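Local coordinates for protein fibrillarin-like rRNA/tRNA 2'-O-methyltransferase (Methanocaldococcus jannaschii, PDB 1FBN) that probably methylates ribose 2'-hydroxyls in rRNA and tRNA, using S-adenosyl-L-methionine, at sites chosen by a guide RNA within box C/D ribonucleoprotein particles, at residues I6-I9 with I13-V16; E39-I42 with E47-R50; Y102-A107 with Q135-I140. One frame throughout, in Å; residues are numbered along the deposited sequence.

Interaction 1: I6-I9 with I13-V16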
loop_
_atom_site.group_PDB
_atom_site.type_symbol
_atom_site.label_atom_id
_atom_site.label_comp_id
_atom_site.label_asym_id
_atom_site.label_seq_id
_atom_site.Cartn_x
_atom_site.Cartn_y
_atom_site.Cartn_z
ATOM N N ILE A 6 -1.222 19.143 -13.212
ATOM C CA ILE A 6 -0.732 17.877 -12.681
ATOM C C ILE A 6 0.600 18.178 -11.996
ATOM O O ILE A 6 1.585 18.506 -12.662
ATOM C CB ILE A 6 -0.507 16.815 -13.789
ATOM C CG1 ILE A 6 -1.831 16.469 -14.473
ATOM C CG2 ILE A 6 0.112 15.554 -13.188
ATOM C CD1 ILE A 6 -1.726 15.355 -15.494
ATOM N N LYS A 7 0.618 18.127 -10.666
ATOM C CA LYS A 7 1.848 18.397 -9.936
ATOM C C LYS A 7 2.266 17.236 -9.055
ATOM O O LYS A 7 1.432 16.505 -8.516
ATOM C CB LYS A 7 1.749 19.685 -9.107
ATOM C CG LYS A 7 0.948 19.601 -7.814
ATOM C CD LYS A 7 1.445 20.670 -6.837
ATOM C CE LYS A 7 0.717 20.653 -5.498
ATOM N NZ LYS A 7 -0.585 21.371 -5.556
ATOM N N GLU A 8 3.575 17.077 -8.916
ATOM C CA GLU A 8 4.122 16.012 -8.099
ATOM C C GLU A 8 3.939 16.287 -6.616
ATOM O O GLU A 8 4.170 17.408 -6.148
ATOM C CB GLU A 8 5.607 15.829 -8.401
ATOM C CG GLU A 8 6.284 14.772 -7.541
ATOM C CD GLU A 8 7.734 14.537 -7.916
ATOM O OE1 GLU A 8 8.302 15.341 -8.690
ATOM O OE2 GLU A 8 8.310 13.540 -7.435
ATOM N N ILE A 9 3.459 15.272 -5.902
ATOM C CA ILE A 9 3.281 15.338 -4.455
ATOM C C ILE A 9 4.117 14.189 -3.907
ATOM O O ILE A 9 4.404 13.240 -4.637
ATOM C CB ILE A 9 1.800 15.199 -4.023
ATOM C CG1 ILE A 9 1.155 13.971 -4.666
ATOM C CG2 ILE A 9 1.035 16.476 -4.358
ATOM C CD1 ILE A 9 -0.272 13.731 -4.214
ATOM N N ILE A 13 4.492 10.708 -7.088
ATOM C CA ILE A 13 3.039 10.557 -6.999
ATOM C C ILE A 13 2.532 11.890 -7.556
ATOM O O ILE A 13 3.178 12.922 -7.374
ATOM C CB ILE A 13 2.539 10.348 -5.547
ATOM C CG1 ILE A 13 3.108 9.048 -4.977
ATOM C CG2 ILE A 13 1.012 10.265 -5.522
ATOM C CD1 ILE A 13 2.649 8.751 -3.583
ATOM N N TYR A 14 1.392 11.882 -8.237
ATOM C CA TYR A 14 0.906 13.115 -8.845
ATOM C C TYR A 14 -0.511 13.528 -8.506
ATOM O O TYR A 14 -1.428 12.706 -8.488
ATOM C CB TYR A 14 1.093 13.042 -10.372
ATOM C CG TYR A 14 2.525 12.740 -10.746
ATOM C CD1 TYR A 14 2.981 11.425 -10.813
ATOM C CD2 TYR A 14 3.460 13.766 -10.885
ATOM C CE1 TYR A 14 4.328 11.135 -10.988
ATOM C CE2 TYR A 14 4.812 13.486 -11.063
ATOM C CZ TYR A 14 5.239 12.167 -11.105
ATOM O OH TYR A 14 6.576 11.879 -11.227
ATOM N N GLU A 15 -0.669 14.812 -8.199
ATOM C CA GLU A 15 -1.975 15.379 -7.898
ATOM C C GLU A 15 -2.555 15.861 -9.218
ATOM O O GLU A 15 -1.892 16.589 -9.958
ATOM C CB GLU A 15 -1.841 16.564 -6.955
ATOM C CG GLU A 15 -3.158 17.199 -6.603
ATOM C CD GLU A 15 -2.977 18.408 -5.726
ATOM O OE1 GLU A 15 -2.701 19.493 -6.275
ATOM O OE2 GLU A 15 -3.092 18.271 -4.490
ATOM N N VAL A 16 -3.778 15.437 -9.519
ATOM C CA VAL A 16 -4.441 15.827 -10.755
ATOM C C VAL A 16 -5.633 16.741 -10.478
ATOM O O VAL A 16 -6.621 16.324 -9.867
ATOM C CB VAL A 16 -4.921 14.595 -11.550
ATOM C CG1 VAL A 16 -5.596 15.038 -12.836
ATOM C CG2 VAL A 16 -3.750 13.666 -11.852
#
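K7 and E15 face each other as a hydrogen-bonded pair of an antiparallel beta hairpin: K7 N reaches E15 O at 3.0 Å, and E15 N returns to K7 O at 2.7 Å. Close to the turn, I9 N forms a hydrogen bond with I13 O at 2.8 Å.

K7 and E15 add a salt bridge. Both side chains run alongside each other, and a bend at the end of the lysine chain (chi4 -82°) brings K7 NZ to E15 OE1 at 2.9 Å, from above the carboxylate plane.

Apolar contacts occupy both faces. Beside the salt bridge, I9 CG1 lies 3.8 Å from I13 CG2, while I9 CG2 rests on the CB of E15. On the other face, E8 CB approaches Y14 CE2 at 3.6 Å and I6 CG2 approaches Y14 CB at 3.9 Å, both obliquely. The carboxylate of E8 turns instead to N12 in the turn, through OE2.

Strand 5-9 is an outermost strand of a five-stranded antiparallel sheet. Strand 13-17 separates it from strand 25-28. Y14 is tied to that strand by backbone hydrogen bonds with A26, and V16 to R24 just before it, and the Y14 ring meets Y49 of strand 47-51 edge-to-face.

Interaction 2: E39-I42 with E47-R50; sequences EKII and EEYR
E39 and R50 cross obliquely, with the planes of carboxylate and guanidinium 66° apart, and only one oxygen does the bridging. R50 NH1 donates to E39 OE2 at 3.0 Å in a fairly straight salt-bridge bond. OE2 lies in the guanidinium plane, yet it is itself met from well above the carboxylate plane. The arginine chain bends at chi3 (-64°), and its CD also comes within 3.4 Å of E39 OE2. The glutamate pays for this position: its CG almost eclipses the backbone N (chi1 3°), and OE1 is buried without a polar partner. OE2 also accepts a hydrogen bond from V36 N, while R50 NH2 forms a salt bridge with D94 and a hydrogen bond with S90. Replacing E39 by an alanine would probably leave V36 N without this acceptor and allow the NH1 end of R50 more freedom to turn.

I41 and I42 open strand 41-44, which pairs with strand 47-51 in an antiparallel hairpin at one edge of the five-stranded sheet; E39 lies in the loop just before it. The I42-Y49 pair is hydrogen-bonded in both directions, I42 N to Y49 O and Y49 N to I42 O, each 3.0 Å. I42 O also sits at the edge of the Y49 ring, 3.6 Å from CD1.

Alongside R50, I41 crosses E48 obliquely: its CG2 rests 4.0 Å from E48 CB and its CD1 lies 3.8 Å from E48 OE1. That oxygen accepts a hydrogen bond from G33 N, and E48 OE2 forms a salt bridge with K43. The R50 side chain lies about 7 Å from that of T87, a predicted S-adenosyl-L-methionine-binding residue.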
loop_
_atom_site.group_PDB
_atom_site.type_symbol
_atom_site.label_atom_id
_atom_site.label_comp_id
_atom_site.label_asym_id
_atom_site.label_seq_id
_atom_site.Cartn_x
_atom_site.Cartn_y
_atom_site.Cartn_z
ATOM N N GLU A 39 -8.460 1.684 -15.488
ATOM C CA GLU A 39 -8.351 2.999 -14.862
ATOM C C GLU A 39 -8.256 4.056 -15.955
ATOM O O GLU A 39 -7.899 3.741 -17.090
ATOM C CB GLU A 39 -7.098 3.073 -13.980
ATOM C CG GLU A 39 -6.218 1.817 -13.994
ATOM C CD GLU A 39 -5.244 1.749 -15.152
ATOM O OE1 GLU A 39 -5.292 2.623 -16.036
ATOM O OE2 GLU A 39 -4.409 0.823 -15.167
ATOM N N LYS A 40 -8.595 5.298 -15.628
ATOM C CA LYS A 40 -8.505 6.374 -16.611
ATOM C C LYS A 40 -7.044 6.801 -16.768
ATOM O O LYS A 40 -6.267 6.725 -15.816
ATOM C CB LYS A 40 -9.404 7.553 -16.212
ATOM C CG LYS A 40 -10.897 7.232 -16.309
ATOM C CD LYS A 40 -11.284 6.866 -17.747
ATOM C CE LYS A 40 -12.628 6.156 -17.826
ATOM N NZ LYS A 40 -13.741 6.977 -17.282
ATOM N N ILE A 41 -6.666 7.198 -17.982
ATOM C CA ILE A 41 -5.291 7.605 -18.272
ATOM C C ILE A 41 -5.179 8.991 -18.909
ATOM O O ILE A 41 -6.025 9.391 -19.710
ATOM C CB ILE A 41 -4.586 6.559 -19.201
ATOM C CG1 ILE A 41 -4.346 5.249 -18.439
ATOM C CG2 ILE A 41 -3.261 7.099 -19.737
ATOM C CD1 ILE A 41 -3.621 4.176 -19.243
ATOM N N ILE A 42 -4.159 9.740 -18.494
ATOM C CA ILE A 42 -3.872 11.064 -19.041
ATOM C C ILE A 42 -2.524 10.920 -19.748
ATOM O O ILE A 42 -1.473 10.888 -19.102
ATOM C CB ILE A 42 -3.747 12.143 -17.937
ATOM C CG1 ILE A 42 -5.069 12.291 -17.183
ATOM C CG2 ILE A 42 -3.337 13.477 -18.553
ATOM C CD1 ILE A 42 -5.022 13.302 -16.049
ATOM N N GLU A 47 4.574 9.960 -21.731
ATOM C CA GLU A 47 4.243 9.627 -20.346
ATOM C C GLU A 47 2.752 9.334 -20.195
ATOM O O GLU A 47 1.915 9.989 -20.815
ATOM C CB GLU A 47 4.609 10.792 -19.421
ATOM C CG GLU A 47 6.077 11.188 -19.443
ATOM C CD GLU A 47 6.933 10.379 -18.481
ATOM O OE1 GLU A 47 6.881 9.127 -18.523
ATOM O OE2 GLU A 47 7.667 11.006 -17.683
ATOM N N GLU A 48 2.425 8.346 -19.370
ATOM C CA GLU A 48 1.036 7.988 -19.121
ATOM C C GLU A 48 0.748 8.018 -17.626
ATOM O O GLU A 48 1.353 7.275 -16.857
ATOM C CB GLU A 48 0.716 6.607 -19.696
ATOM C CG GLU A 48 0.603 6.585 -21.218
ATOM C CD GLU A 48 0.171 5.237 -21.787
ATOM O OE1 GLU A 48 -0.274 4.358 -21.017
ATOM O OE2 GLU A 48 0.271 5.060 -23.022
ATOM N N TYR A 49 -0.132 8.922 -17.211
ATOM C CA TYR A 49 -0.497 9.032 -15.807
ATOM C C TYR A 49 -1.758 8.219 -15.554
ATOM O O TYR A 49 -2.799 8.469 -16.158
ATOM C CB TYR A 49 -0.710 10.496 -15.415
ATOM C CG TYR A 49 0.548 11.329 -15.504
ATOM C CD1 TYR A 49 0.895 11.980 -16.688
ATOM C CD2 TYR A 49 1.394 11.466 -14.405
ATOM C CE1 TYR A 49 2.055 12.747 -16.777
ATOM C CE2 TYR A 49 2.556 12.231 -14.482
ATOM C CZ TYR A 49 2.881 12.869 -15.671
ATOM O OH TYR A 49 4.021 13.636 -15.750
ATOM N N ARG A 50 -1.641 7.214 -14.692
ATOM C CA ARG A 50 -2.763 6.343 -14.366
ATOM C C ARG A 50 -3.545 6.870 -13.175
ATOM O O ARG A 50 -3.007 6.968 -12.071
ATOM C CB ARG A 50 -2.278 4.925 -14.056
ATOM C CG ARG A 50 -1.553 4.236 -15.189
ATOM C CD ARG A 50 -1.562 2.734 -14.976
ATOM N NE ARG A 50 -0.822 2.364 -13.783
ATOM C CZ ARG A 50 -1.247 1.518 -12.848
ATOM N NH1 ARG A 50 -2.430 0.923 -12.941
ATOM N NH2 ARG A 50 -0.470 1.266 -11.809
#

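Interaction 3: Y102-A107 with Q135-I140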
loop_
_atom_site.group_PDB
_atom_site.type_symbol
_atom_site.label_atom_id
_atom_site.label_comp_id
_atom_site.label_asym_id
_atom_site.label_seq_id
_atom_site.Cartn_x
_atom_site.Cartn_y
_atom_site.Cartn_z
ATOM N N TYR A 102 8.058 -6.851 -3.200
ATOM C CA TYR A 102 7.878 -8.279 -2.967
ATOM C C TYR A 102 6.411 -8.481 -2.620
ATOM O O TYR A 102 5.933 -7.966 -1.606
ATOM C CB TYR A 102 8.738 -8.753 -1.795
ATOM C CG TYR A 102 10.220 -8.535 -1.982
ATOM C CD1 TYR A 102 10.973 -9.387 -2.792
ATOM C CD2 TYR A 102 10.871 -7.483 -1.341
ATOM C CE1 TYR A 102 12.338 -9.196 -2.956
ATOM C CE2 TYR A 102 12.231 -7.283 -1.499
ATOM C CZ TYR A 102 12.962 -8.141 -2.306
ATOM O OH TYR A 102 14.312 -7.931 -2.473
ATOM N N ALA A 103 5.697 -9.210 -3.470
ATOM C CA ALA A 103 4.278 -9.462 -3.253
ATOM C C ALA A 103 4.030 -10.865 -2.705
ATOM O O ALA A 103 4.182 -11.855 -3.423
ATOM C CB ALA A 103 3.511 -9.254 -4.553
ATOM N N ILE A 104 3.632 -10.938 -1.437
ATOM C CA ILE A 104 3.361 -12.215 -0.779
ATOM C C ILE A 104 1.887 -12.604 -0.916
ATOM O O ILE A 104 1.003 -11.858 -0.490
ATOM C CB ILE A 104 3.709 -12.163 0.739
ATOM C CG1 ILE A 104 5.093 -11.535 0.960
ATOM C CG2 ILE A 104 3.632 -13.558 1.357
ATOM C CD1 ILE A 104 6.239 -12.258 0.294
ATOM N N GLU A 105 1.632 -13.764 -1.521
ATOM C CA GLU A 105 0.269 -14.273 -1.695
ATOM C C GLU A 105 0.220 -15.760 -1.350
ATOM O O GLU A 105 1.103 -16.523 -1.746
ATOM C CB GLU A 105 -0.232 -14.063 -3.132
ATOM C CG GLU A 105 -0.291 -12.612 -3.606
ATOM C CD GLU A 105 -1.177 -11.721 -2.747
ATOM O OE1 GLU A 105 -2.028 -12.236 -1.992
ATOM O OE2 GLU A 105 -1.016 -10.486 -2.825
ATOM N N TYR A 106 -0.813 -16.165 -0.615
ATOM C CA TYR A 106 -0.969 -17.561 -0.208
ATOM C C TYR A 106 -1.629 -18.456 -1.258
ATOM O O TYR A 106 -1.155 -19.561 -1.530
ATOM C CB TYR A 106 -1.746 -17.645 1.108
ATOM C CG TYR A 106 -1.932 -19.058 1.604
ATOM C CD1 TYR A 106 -0.912 -19.711 2.294
ATOM C CD2 TYR A 106 -3.111 -19.764 1.341
ATOM C CE1 TYR A 106 -1.055 -21.034 2.707
ATOM C CE2 TYR A 106 -3.264 -21.089 1.748
ATOM C CZ TYR A 106 -2.229 -21.718 2.430
ATOM O OH TYR A 106 -2.358 -23.031 2.825
ATOM N N ALA A 107 -2.720 -17.976 -1.845
ATOM C CA ALA A 107 -3.460 -18.741 -2.845
ATOM C C ALA A 107 -2.936 -18.610 -4.273
ATOM O O ALA A 107 -2.809 -17.503 -4.794
ATOM C CB ALA A 107 -4.937 -18.360 -2.801
ATOM N N GLN A 135 9.750 -16.498 7.996
ATOM C CA GLN A 135 11.040 -17.184 7.925
ATOM C C GLN A 135 11.168 -18.028 6.664
ATOM O O GLN A 135 12.276 -18.270 6.189
ATOM C CB GLN A 135 11.270 -18.067 9.155
ATOM C CG GLN A 135 10.317 -19.248 9.298
ATOM C CD GLN A 135 8.982 -18.877 9.931
ATOM O OE1 GLN A 135 8.734 -17.716 10.280
ATOM N NE2 GLN A 135 8.117 -19.875 10.097
ATOM N N GLU A 136 10.032 -18.450 6.115
ATOM C CA GLU A 136 10.020 -19.271 4.910
ATOM C C GLU A 136 10.515 -18.546 3.663
ATOM O O GLU A 136 11.057 -19.178 2.755
ATOM C CB GLU A 136 8.633 -19.869 4.669
ATOM C CG GLU A 136 8.243 -20.952 5.670
ATOM C CD GLU A 136 6.969 -21.700 5.285
ATOM O OE1 GLU A 136 6.143 -21.140 4.535
ATOM O OE2 GLU A 136 6.789 -22.853 5.737
ATOM N N TYR A 137 10.320 -17.232 3.601
ATOM C CA TYR A 137 10.791 -16.461 2.450
ATOM C C TYR A 137 11.921 -15.476 2.786
ATOM O O TYR A 137 12.230 -14.576 2.001
ATOM C CB TYR A 137 9.628 -15.749 1.741
ATOM C CG TYR A 137 8.655 -15.016 2.639
ATOM C CD1 TYR A 137 8.907 -13.709 3.054
ATOM C CD2 TYR A 137 7.453 -15.612 3.031
ATOM C CE1 TYR A 137 7.983 -13.012 3.834
ATOM C CE2 TYR A 137 6.523 -14.925 3.809
ATOM C CZ TYR A 137 6.791 -13.626 4.208
ATOM O OH TYR A 137 5.871 -12.938 4.974
ATOM N N ALA A 138 12.573 -15.692 3.928
ATOM C CA ALA A 138 13.664 -14.831 4.380
ATOM C C ALA A 138 14.934 -14.908 3.523
ATOM O O ALA A 138 15.777 -14.013 3.588
ATOM C CB ALA A 138 13.979 -15.098 5.848
ATOM N N ASN A 139 15.089 -15.980 2.747
ATOM C CA ASN A 139 16.256 -16.109 1.873
ATOM C C ASN A 139 15.981 -15.489 0.493
ATOM O O ASN A 139 16.801 -15.608 -0.421
ATOM C CB ASN A 139 16.681 -17.576 1.711
ATOM C CG ASN A 139 17.542 -18.081 2.868
ATOM O OD1 ASN A 139 18.019 -17.307 3.696
ATOM N ND2 ASN A 139 17.754 -19.388 2.913
ATOM N N ILE A 140 14.824 -14.843 0.344
ATOM C CA ILE A 140 14.443 -14.202 -0.919
ATOM C C ILE A 140 14.266 -12.699 -0.712
ATOM O O ILE A 140 14.774 -11.884 -1.487
ATOM C CB ILE A 140 13.096 -14.746 -1.468
ATOM C CG1 ILE A 140 13.124 -16.270 -1.558
ATOM C CG2 ILE A 140 12.810 -14.150 -2.846
ATOM C CD1 ILE A 140 11.786 -16.876 -1.925
#
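I104 lays its CD1 methyl over the middle of one face of the Y137 ring, a CH-pi contact in which CD1 stands 4.0 Å from the ring centroid and only 11° off the ring normal. The other branch of the isoleucine joins in, with I104 CG2 lying 4.0 Å from Y137 CE2, so two methyls meet the same tyrosine. A bent second torsion of I104 (chi2 -60°) turns CD1 onto the ring instead of letting the chain run on.

Y137 offers this face because its CG sits between the backbone N and the carbonyl carbon (chi1 47°), directing the ring from the loop toward the strand. At the far end, Y137 OH is hydrogen-bonded to N163, and the ring also meets F167 with the two planes nearly parallel. These partners would limit rotation of the phenol, leaving a buried aromatic group whose hydroxyl is satisfied.

The third participant, Y102, is two residues earlier on the strand, on the same side as I104. Its CE1 approaches the carbonyl oxygen of I140 at 3.9 Å, obliquely to the ring and without a hydrogen bond. Within the loop, a hydrogen bond from I140 N to Y137 O, 3.1 Å long, links the two residues that touch the strand.

E105, at the end of this strand, and Y106 after it are predicted to bind S-adenosyl-L-methionine, as expected of the Rossmann-like methyltransferase fold. Strand 100-105 runs parallel between strands 77-81 and 124-128. I104 and Y102 both pack on L79 of the former and I127 of the latter, I127 also touches Y137 and I140, and helix 156-167 supplies N163 and F167 to the Y137 side chain.

Along the chain the three contacts follow one another, each closing before the next opens. Interactions 1 and 2 are hairpins at the two edges of the same five-stranded antiparallel sheet. Their centres are 12 Å apart, and they touch through I42, whose CD1 lies 3.7 Å from V16 CG1 and 3.9 Å from I6 CD1. Interaction 3 belongs to the seven-stranded mixed sheet that carries the predicted cofactor site. Its centre lies 32 Å from that of interaction 1, on the opposite side of the chain's centre, and 31 Å from that of interaction 2, with no touch to either. The protein thus combines an N-terminal antiparallel sheet with a Rossmann-like methyltransferase core.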